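Local coordinates for giardin subunit alpha-1 (Giardia intestinalis, PDB 4EVF), which binds calcium and, in its presence, acidic phospholipid membranes as an annexin, and takes part in parasite attachment and in remodelling of the cytoskeleton, at residues E76-H81 with I100-E105; H81-L86 with A112-M117; E105-T110 with K142-E147. One frame throughout, in Å; residues are numbered along the deposited sequence.

Contact 1: residues E76-H81 with I100-E105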
loop_
_atom_site.group_PDB
_atom_site.type_symbol
_atom_site.label_atom_id
_atom_site.label_comp_id
_atom_site.label_asym_id
_atom_site.label_seq_id
_atom_site.Cartn_x
_atom_site.Cartn_y
_atom_site.Cartn_z
ATOM N N GLU A 76 0.434 -5.516 12.606
ATOM C CA GLU A 76 -0.281 -4.725 13.612
ATOM C C GLU A 76 -0.516 -3.297 13.126
ATOM O O GLU A 76 -1.571 -2.708 13.388
ATOM C CB GLU A 76 0.480 -4.692 14.935
ATOM C CG GLU A 76 0.400 -5.992 15.698
ATOM C CD GLU A 76 1.292 -6.008 16.927
ATOM O OE1 GLU A 76 1.938 -4.979 17.214
ATOM O OE2 GLU A 76 1.345 -7.056 17.609
ATOM N N VAL A 77 0.484 -2.747 12.444
ATOM C CA VAL A 77 0.363 -1.438 11.808
ATOM C C VAL A 77 -0.811 -1.434 10.829
ATOM O O VAL A 77 -1.743 -0.640 10.971
ATOM C CB VAL A 77 1.664 -1.038 11.082
ATOM C CG1 VAL A 77 1.449 0.232 10.243
ATOM C CG2 VAL A 77 2.802 -0.838 12.081
ATOM N N ARG A 78 -0.769 -2.334 9.848
ATOM C CA ARG A 78 -1.843 -2.435 8.860
ATOM C C ARG A 78 -3.214 -2.668 9.496
ATOM O O ARG A 78 -4.204 -2.022 9.124
ATOM C CB ARG A 78 -1.531 -3.497 7.799
ATOM C CG ARG A 78 -2.497 -3.499 6.610
ATOM C CD ARG A 78 -2.197 -4.613 5.592
ATOM N NE ARG A 78 -0.911 -4.470 4.901
ATOM C CZ ARG A 78 -0.717 -3.687 3.840
ATOM N NH1 ARG A 78 0.477 -3.622 3.257
ATOM N NH2 ARG A 78 -1.717 -2.955 3.365
ATOM N N ALA A 79 -3.285 -3.582 10.463
ATOM C CA ALA A 79 -4.542 -3.862 11.148
ATOM C C ALA A 79 -5.131 -2.613 11.808
ATOM O O ALA A 79 -6.342 -2.389 11.748
ATOM C CB ALA A 79 -4.351 -4.956 12.190
ATOM N N GLN A 80 -4.278 -1.819 12.450
ATOM C CA GLN A 80 -4.731 -0.607 13.143
ATOM C C GLN A 80 -5.199 0.461 12.141
ATOM O O GLN A 80 -6.189 1.166 12.382
ATOM C CB GLN A 80 -3.627 -0.049 14.053
ATOM C CG GLN A 80 -4.009 1.239 14.784
ATOM C CD GLN A 80 -5.086 1.027 15.825
ATOM O OE1 GLN A 80 -6.153 1.653 15.781
ATOM N NE2 GLN A 80 -4.813 0.147 16.776
ATOM N N HIS A 81 -4.488 0.575 11.021
ATOM C CA HIS A 81 -4.916 1.455 9.926
ATOM C C HIS A 81 -6.318 1.082 9.448
ATOM O O HIS A 81 -7.162 1.951 9.207
ATOM C CB HIS A 81 -3.953 1.362 8.748
ATOM C CG HIS A 81 -2.663 2.092 8.949
ATOM N ND1 HIS A 81 -2.568 3.267 9.667
ATOM C CD2 HIS A 81 -1.413 1.819 8.506
ATOM C CE1 HIS A 81 -1.312 3.681 9.663
ATOM N NE2 HIS A 81 -0.592 2.817 8.967
ATOM N N ILE A 100 -5.794 -3.008 -0.912
ATOM C CA ILE A 100 -5.368 -3.281 -2.282
ATOM C C ILE A 100 -3.847 -3.325 -2.463
ATOM O O ILE A 100 -3.328 -4.187 -3.166
ATOM C CB ILE A 100 -5.989 -2.301 -3.290
ATOM C CG1 ILE A 100 -7.508 -2.271 -3.119
ATOM C CG2 ILE A 100 -5.603 -2.709 -4.718
ATOM C CD1 ILE A 100 -8.227 -1.323 -4.074
ATOM N N LEU A 101 -3.145 -2.389 -1.833
ATOM C CA LEU A 101 -1.692 -2.357 -1.856
ATOM C C LEU A 101 -1.189 -3.268 -0.728
ATOM O O LEU A 101 -0.742 -2.805 0.324
ATOM C CB LEU A 101 -1.207 -0.915 -1.686
ATOM C CG LEU A 101 0.234 -0.449 -1.945
ATOM C CD1 LEU A 101 1.079 -0.746 -0.731
ATOM C CD2 LEU A 101 0.861 -1.025 -3.225
ATOM N N CYS A 102 -1.283 -4.572 -0.958
ATOM C CA CYS A 102 -0.944 -5.547 0.069
ATOM C C CYS A 102 -0.684 -6.898 -0.589
ATOM O O CYS A 102 -1.407 -7.308 -1.488
ATOM C CB CYS A 102 -2.087 -5.655 1.069
ATOM S SG CYS A 102 -1.770 -6.651 2.532
ATOM N N THR A 103 0.362 -7.580 -0.150
ATOM C CA THR A 103 0.629 -8.933 -0.637
ATOM C C THR A 103 -0.285 -9.908 0.116
ATOM O O THR A 103 -0.701 -9.628 1.236
ATOM C CB THR A 103 2.089 -9.309 -0.372
ATOM O OG1 THR A 103 2.295 -9.387 1.038
ATOM C CG2 THR A 103 3.031 -8.251 -0.929
ATOM N N PRO A 104 -0.604 -11.060 -0.492
ATOM C CA PRO A 104 -1.459 -12.020 0.216
ATOM C C PRO A 104 -0.860 -12.472 1.547
ATOM O O PRO A 104 -1.604 -12.664 2.512
ATOM C CB PRO A 104 -1.584 -13.199 -0.769
ATOM C CG PRO A 104 -0.571 -12.962 -1.822
ATOM C CD PRO A 104 -0.290 -11.492 -1.862
ATOM N N GLU A 105 0.463 -12.624 1.602
ATOM C CA GLU A 105 1.144 -13.019 2.830
ATOM C C GLU A 105 0.888 -12.004 3.942
ATOM O O GLU A 105 0.480 -12.352 5.053
ATOM C CB GLU A 105 2.653 -13.149 2.585
ATOM C CG GLU A 105 3.038 -14.245 1.584
ATOM C CD GLU A 105 2.618 -13.949 0.139
ATOM O OE1 GLU A 105 2.390 -12.773 -0.203
ATOM O OE2 GLU A 105 2.515 -14.909 -0.662
#
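Arg78 crosses from the helix of residues 76-81 to Leu101 and Cys102, and its course shows how a buried arginine can knit a helix to the connection between two others. From CB the chain runs straight out, with CG anti to the backbone N (chi1 -171°) and CD continuing the line, before it bends at chi3. Arg78 CD is the first atom to meet the other segment, 3.7 Å from Cys102 SG. Arg78 NE follows at 3.3 Å from Cys102 SG, which lies over the centre of one face of the guanidinium group. Beyond CZ both terminal nitrogens turn to a single acceptor: Arg78 NH1 stands 3.3 Å and Arg78 NH2 3.2 Å from Leu101 O. Each bond is bent and weak, the N-H...O angles being near 130°, and the firmer partner of Arg78 NH2 is Thr98 O. Leu101 offers its carbonyl from the centre of an inverse gamma turn.

This contact lies deep in the predicted second annexin repeat, where the polypeptide leaves helix 92-100 and, after Thr103 at the N-cap, enters helix 104-118. Met254 and Met255 of helix 245-255 touch Arg78, while Leu101 also packs on helix 227-240.

Contact 2: residues H81-L86 with A112-M117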
loop_
_atom_site.group_PDB
_atom_site.type_symbol
_atom_site.label_atom_id
_atom_site.label_comp_id
_atom_site.label_asym_id
_atom_site.label_seq_id
_atom_site.Cartn_x
_atom_site.Cartn_y
_atom_site.Cartn_z
ATOM N N HIS A 81 -4.488 0.575 11.021
ATOM C CA HIS A 81 -4.916 1.455 9.926
ATOM C C HIS A 81 -6.318 1.082 9.448
ATOM O O HIS A 81 -7.162 1.951 9.207
ATOM C CB HIS A 81 -3.953 1.362 8.748
ATOM C CG HIS A 81 -2.663 2.092 8.949
ATOM N ND1 HIS A 81 -2.568 3.267 9.667
ATOM C CD2 HIS A 81 -1.413 1.819 8.506
ATOM C CE1 HIS A 81 -1.312 3.681 9.663
ATOM N NE2 HIS A 81 -0.592 2.817 8.967
ATOM N N ILE A 82 -6.560 -0.217 9.303
ATOM C CA ILE A 82 -7.866 -0.718 8.873
ATOM C C ILE A 82 -8.969 -0.443 9.908
ATOM O O ILE A 82 -10.093 -0.076 9.555
ATOM C CB ILE A 82 -7.792 -2.223 8.547
ATOM C CG1 ILE A 82 -6.903 -2.451 7.319
ATOM C CG2 ILE A 82 -9.184 -2.804 8.355
ATOM C CD1 ILE A 82 -6.731 -3.918 6.943
ATOM N N ARG A 83 -8.644 -0.632 11.180
ATOM C CA ARG A 83 -9.523 -0.228 12.264
ATOM C C ARG A 83 -9.858 1.262 12.151
ATOM O O ARG A 83 -11.027 1.665 12.198
ATOM C CB ARG A 83 -8.834 -0.482 13.609
ATOM C CG ARG A 83 -9.583 -1.442 14.518
ATOM C CD ARG A 83 -10.952 -0.928 14.899
ATOM N NE ARG A 83 -11.807 -2.019 15.349
ATOM C CZ ARG A 83 -12.310 -2.120 16.575
ATOM N NH1 ARG A 83 -12.060 -1.182 17.483
ATOM N NH2 ARG A 83 -13.077 -3.153 16.889
ATOM N N ASP A 84 -8.820 2.077 12.033
ATOM C CA ASP A 84 -8.986 3.524 11.913
ATOM C C ASP A 84 -9.903 3.890 10.740
ATOM O O ASP A 84 -10.793 4.746 10.865
ATOM C CB ASP A 84 -7.630 4.195 11.723
ATOM C CG ASP A 84 -6.768 4.154 12.972
ATOM O OD1 ASP A 84 -5.668 4.741 12.924
ATOM O OD2 ASP A 84 -7.187 3.554 13.990
ATOM N N ALA A 85 -9.683 3.238 9.600
ATOM C CA ALA A 85 -10.479 3.515 8.408
ATOM C C ALA A 85 -11.949 3.185 8.633
ATOM O O ALA A 85 -12.808 3.693 7.927
ATOM C CB ALA A 85 -9.937 2.746 7.192
ATOM N N LEU A 86 -12.233 2.334 9.618
ATOM C CA LEU A 86 -13.595 1.895 9.894
ATOM C C LEU A 86 -14.205 2.600 11.100
ATOM O O LEU A 86 -15.412 2.516 11.316
ATOM C CB LEU A 86 -13.647 0.373 10.130
ATOM C CG LEU A 86 -13.372 -0.522 8.917
ATOM C CD1 LEU A 86 -13.188 -2.000 9.319
ATOM C CD2 LEU A 86 -14.453 -0.369 7.860
ATOM N N ALA A 112 -4.779 -12.014 11.162
ATOM C CA ALA A 112 -4.473 -12.613 12.458
ATOM C C ALA A 112 -4.182 -11.532 13.500
ATOM O O ALA A 112 -4.614 -11.626 14.649
ATOM C CB ALA A 112 -3.311 -13.610 12.345
ATOM N N ALA A 113 -3.483 -10.477 13.093
ATOM C CA ALA A 113 -3.178 -9.405 14.025
ATOM C C ALA A 113 -4.464 -8.719 14.473
ATOM O O ALA A 113 -4.610 -8.348 15.637
ATOM C CB ALA A 113 -2.216 -8.411 13.405
ATOM N N TYR A 114 -5.404 -8.579 13.544
ATOM C CA TYR A 114 -6.664 -7.905 13.818
ATOM C C TYR A 114 -7.461 -8.653 14.884
ATOM O O TYR A 114 -8.056 -8.048 15.774
ATOM C CB TYR A 114 -7.480 -7.769 12.533
ATOM C CG TYR A 114 -8.622 -6.778 12.630
ATOM C CD1 TYR A 114 -9.861 -7.159 13.143
ATOM C CD2 TYR A 114 -8.463 -5.463 12.201
ATOM C CE1 TYR A 114 -10.909 -6.257 13.236
ATOM C CE2 TYR A 114 -9.511 -4.546 12.289
ATOM C CZ TYR A 114 -10.730 -4.952 12.807
ATOM O OH TYR A 114 -11.772 -4.053 12.893
ATOM N N THR A 115 -7.469 -9.976 14.797
ATOM C CA THR A 115 -8.149 -10.781 15.804
ATOM C C THR A 115 -7.486 -10.612 17.164
ATOM O O THR A 115 -8.157 -10.492 18.190
ATOM C CB THR A 115 -8.179 -12.254 15.406
ATOM O OG1 THR A 115 -8.999 -12.397 14.241
ATOM C CG2 THR A 115 -8.758 -13.103 16.524
ATOM N N ARG A 116 -6.160 -10.581 17.166
ATOM C CA ARG A 116 -5.417 -10.455 18.404
ATOM C C ARG A 116 -5.687 -9.109 19.056
ATOM O O ARG A 116 -5.819 -9.015 20.273
ATOM C CB ARG A 116 -3.925 -10.622 18.130
ATOM C CG ARG A 116 -3.129 -11.156 19.307
ATOM C CD ARG A 116 -1.728 -11.538 18.863
ATOM N NE ARG A 116 -1.120 -10.444 18.116
ATOM C CZ ARG A 116 -0.775 -10.500 16.834
ATOM N NH1 ARG A 116 -0.951 -11.619 16.134
ATOM N NH2 ARG A 116 -0.235 -9.430 16.259
ATOM N N MET A 117 -5.781 -8.068 18.233
ATOM C CA MET A 117 -5.882 -6.702 18.726
ATOM C C MET A 117 -7.306 -6.304 19.130
ATOM O O MET A 117 -7.500 -5.554 20.089
ATOM C CB MET A 117 -5.335 -5.724 17.671
ATOM C CG MET A 117 -3.868 -5.960 17.291
ATOM S SD MET A 117 -3.269 -5.039 15.843
ATOM C CE MET A 117 -2.997 -3.402 16.529
#
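Tyr114 reaches out from the segment 112-117 and brings its phenol up to Ile82 and Arg83 of 81-86, a worked case of one long aromatic side chain spanning a wide helix pair. The axes of the two short segments come no closer than 11.5 Å and cross at -68°. The tyrosine side chain leaves opposite its backbone nitrogen (chi1 -165°), which carries the ring across that gap and sets its hydroxyl beside Arg83.

The arginine meets it in a less regular conformation. Its chi1 of -120°, away from the usual staggered positions, sets Arg83 CG 3.8 Å from Tyr114 CE2, and the bend at chi2 then turns CD and NE to the hydroxyl. Arg83 NE donates to Tyr114 OH over 3.2 Å in a fairly straight bond, and the oxygen sits at the edge of the guanidinium, almost in its plane. The two side chains cross at about a right angle. Beside this polar meeting point Ile82 brings CG2 to 4.3 Å from Tyr114 CE2, and Leu86 CD1 lies 4.4 Å from Tyr114 OH.

The stronger partner of Tyr114 OH is Asp125 OD2, which is also a long, weak ion-pair partner of Arg83 NH2, so the phenol oxygen is engaged twice. Within the predicted second repeat the contact joins helix 74-87 to helix 104-118; Ile82 also touches Thr98 of helix 92-100, and Phe118 meets both Tyr114 and Arg83.

Contact 3: residues E105-T110 with K142-E147; sequences EDWHET and KWMAHE
Trp107 meets Met144 with its six-membered ring and His146 with its five-membered ring, and its indole illustrates how one large side chain can pack on the end of a helix in the all-helical annexin fold. The partners differ in character: methionine makes a Met-aromatic contact, whereas histidine meets the pyrrole end.

Trp107 points toward the segment 142-147, and its CG stands trans to N (chi1 -180°), which carries the indole away from its own helix. Met144 crosses it obliquely. Met144 CG comes to 3.4 Å from Trp107 CZ2, and Met144 SD stands 4.9 Å from the centroid of the six-membered ring of Trp107, well off the ring normal. The methyl group lies at the ring edge, although its modelled position is too close to be trusted in detail.

His146 sets its side chain at about a right angle to that of Trp107. The five-membered ring of Trp107 and the His146 imidazole have planes 47° apart and centroids 4.8 Å apart, neither stacked nor edge-to-face. Trp107 CD1 meets the imidazole at its edge, while the backbone oxygen Trp143 O lies over the centre of one imidazole face. A positive phi of 45° at His146 marks the chain's departure from helix 135-145.

Leu122 of helix 122-130 touches both Trp107 and Met144, as does Val99 of helix 92-100. Back on the tryptophan's own helix, Thr110 OG1 donates to Asp106 O over 2.7 Å, and Thr110 N reaches the same oxygen from the opposite face of the carbonyl plane.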
loop_
_atom_site.group_PDB
_atom_site.type_symbol
_atom_site.label_atom_id
_atom_site.label_comp_id
_atom_site.label_asym_id
_atom_site.label_seq_id
_atom_site.Cartn_x
_atom_site.Cartn_y
_atom_site.Cartn_z
ATOM N N GLU A 105 0.463 -12.624 1.602
ATOM C CA GLU A 105 1.144 -13.019 2.830
ATOM C C GLU A 105 0.888 -12.004 3.942
ATOM O O GLU A 105 0.480 -12.352 5.053
ATOM C CB GLU A 105 2.653 -13.149 2.585
ATOM C CG GLU A 105 3.038 -14.245 1.584
ATOM C CD GLU A 105 2.618 -13.949 0.139
ATOM O OE1 GLU A 105 2.390 -12.773 -0.203
ATOM O OE2 GLU A 105 2.515 -14.909 -0.662
ATOM N N ASP A 106 1.129 -10.738 3.632
ATOM C CA ASP A 106 0.913 -9.674 4.602
ATOM C C ASP A 106 -0.567 -9.560 5.000
ATOM O O ASP A 106 -0.895 -9.218 6.138
ATOM C CB ASP A 106 1.433 -8.338 4.046
ATOM C CG ASP A 106 2.927 -8.138 4.286
ATOM O OD1 ASP A 106 3.526 -8.902 5.079
ATOM O OD2 ASP A 106 3.502 -7.201 3.688
ATOM N N TRP A 107 -1.469 -9.828 4.066
ATOM C CA TRP A 107 -2.886 -9.734 4.392
ATOM C C TRP A 107 -3.228 -10.784 5.425
ATOM O O TRP A 107 -3.894 -10.510 6.421
ATOM C CB TRP A 107 -3.764 -9.946 3.162
ATOM C CG TRP A 107 -5.214 -9.839 3.505
ATOM C CD1 TRP A 107 -6.132 -10.845 3.543
ATOM C CD2 TRP A 107 -5.904 -8.649 3.903
ATOM N NE1 TRP A 107 -7.362 -10.348 3.922
ATOM C CE2 TRP A 107 -7.244 -9.002 4.146
ATOM C CE3 TRP A 107 -5.517 -7.315 4.070
ATOM C CZ2 TRP A 107 -8.201 -8.071 4.544
ATOM C CZ3 TRP A 107 -6.476 -6.390 4.467
ATOM C CH2 TRP A 107 -7.797 -6.772 4.695
ATOM N N HIS A 108 -2.760 -11.998 5.169
ATOM C CA HIS A 108 -3.039 -13.121 6.042
ATOM C C HIS A 108 -2.595 -12.851 7.478
ATOM O O HIS A 108 -3.333 -13.148 8.425
ATOM C CB HIS A 108 -2.371 -14.378 5.488
ATOM C CG HIS A 108 -2.703 -15.628 6.240
ATOM N ND1 HIS A 108 -1.854 -16.182 7.175
ATOM C CD2 HIS A 108 -3.784 -16.441 6.183
ATOM C CE1 HIS A 108 -2.400 -17.282 7.663
ATOM N NE2 HIS A 108 -3.571 -17.461 7.078
ATOM N N GLU A 109 -1.398 -12.287 7.646
ATOM C CA GLU A 109 -0.869 -12.010 8.990
ATOM C C GLU A 109 -1.610 -10.837 9.626
ATOM O O GLU A 109 -1.784 -10.780 10.845
ATOM C CB GLU A 109 0.633 -11.728 8.954
ATOM C CG GLU A 109 1.487 -12.950 8.625
ATOM C CD GLU A 109 1.561 -13.932 9.783
ATOM O OE1 GLU A 109 2.502 -13.808 10.601
ATOM O OE2 GLU A 109 0.680 -14.823 9.880
ATOM N N THR A 110 -2.028 -9.897 8.780
ATOM C CA THR A 110 -2.813 -8.751 9.211
ATOM C C THR A 110 -4.156 -9.197 9.787
ATOM O O THR A 110 -4.607 -8.682 10.806
ATOM C CB THR A 110 -3.024 -7.750 8.033
ATOM O OG1 THR A 110 -1.761 -7.169 7.680
ATOM C CG2 THR A 110 -3.992 -6.622 8.418
ATOM N N LYS A 142 -14.039 -9.815 -2.490
ATOM C CA LYS A 142 -13.382 -10.905 -3.209
ATOM C C LYS A 142 -11.858 -10.744 -3.189
ATOM O O LYS A 142 -11.113 -11.717 -3.129
ATOM C CB LYS A 142 -13.900 -10.957 -4.643
ATOM C CG LYS A 142 -13.438 -12.163 -5.438
ATOM C CD LYS A 142 -14.626 -12.903 -6.020
ATOM C CE LYS A 142 -15.545 -11.950 -6.745
ATOM N NZ LYS A 142 -16.796 -12.633 -7.168
ATOM N N TRP A 143 -11.399 -9.499 -3.226
ATOM C CA TRP A 143 -9.976 -9.213 -3.120
ATOM C C TRP A 143 -9.396 -9.738 -1.812
ATOM O O TRP A 143 -8.331 -10.366 -1.798
ATOM C CB TRP A 143 -9.731 -7.711 -3.205
ATOM C CG TRP A 143 -8.312 -7.359 -3.470
ATOM C CD1 TRP A 143 -7.320 -7.178 -2.549
ATOM C CD2 TRP A 143 -7.725 -7.124 -4.749
ATOM N NE1 TRP A 143 -6.146 -6.850 -3.184
ATOM C CE2 TRP A 143 -6.370 -6.807 -4.536
ATOM C CE3 TRP A 143 -8.213 -7.165 -6.060
ATOM C CZ2 TRP A 143 -5.492 -6.522 -5.593
ATOM C CZ3 TRP A 143 -7.345 -6.877 -7.103
ATOM C CH2 TRP A 143 -6.001 -6.561 -6.862
ATOM N N MET A 144 -10.096 -9.476 -0.715
ATOM C CA MET A 144 -9.626 -9.881 0.612
ATOM C C MET A 144 -9.476 -11.397 0.744
ATOM O O MET A 144 -8.676 -11.880 1.554
ATOM C CB MET A 144 -10.546 -9.318 1.706
ATOM C CG MET A 144 -10.382 -7.807 1.900
ATOM S SD MET A 144 -11.499 -7.006 3.057
ATOM C CE MET A 144 -11.137 -7.786 4.617
ATOM N N ALA A 145 -10.229 -12.143 -0.058
ATOM C CA ALA A 145 -10.166 -13.606 -0.018
ATOM C C ALA A 145 -8.821 -14.120 -0.527
ATOM O O ALA A 145 -8.389 -15.219 -0.171
ATOM C CB ALA A 145 -11.312 -14.216 -0.826
ATOM N N HIS A 146 -8.155 -13.320 -1.354
ATOM C CA HIS A 146 -6.888 -13.727 -1.949
ATOM C C HIS A 146 -6.945 -15.166 -2.476
ATOM O O HIS A 146 -6.040 -15.974 -2.233
ATOM C CB HIS A 146 -5.731 -13.529 -0.966
ATOM C CG HIS A 146 -5.378 -12.090 -0.743
ATOM N ND1 HIS A 146 -4.662 -11.351 -1.660
ATOM C CD2 HIS A 146 -5.672 -11.245 0.270
ATOM C CE1 HIS A 146 -4.519 -10.116 -1.215
ATOM N NE2 HIS A 146 -5.123 -10.024 -0.045
ATOM N N GLU A 147 -8.024 -15.474 -3.196
ATOM C CA GLU A 147 -8.168 -16.758 -3.884
ATOM C C GLU A 147 -8.052 -16.526 -5.384
ATOM O O GLU A 147 -9.050 -16.284 -6.060
ATOM C CB GLU A 147 -9.527 -17.390 -3.586
ATOM C CG GLU A 147 -9.735 -17.853 -2.150
ATOM C CD GLU A 147 -11.196 -18.167 -1.864
ATOM O OE1 GLU A 147 -12.021 -18.038 -2.797
ATOM O OE2 GLU A 147 -11.525 -18.532 -0.713
#

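All three contacts are largely buried and lie in or at the end of the predicted second repeat, and helix 104-118 or the turn before it enters each. Contact 1 is the innermost, its centre about 8 Å from the centre of the chain; the centres of contacts 2 and 3 lie about 15 and 13 Å from that point. Contact 1 ties helix 74-87 to the connection leading into helix 104-118, contact 2 ties it to the helix itself, and Glu76 with Arg116 bridges the two; contact 3 brings in the end of helix 135-145. Their chemistry differs accordingly: a guanidinium serving backbone carbonyls, a phenol with an arginine near Asp125, then aromatic and sulfur packing. Ile82 against Trp107 connects contacts 2 and 3.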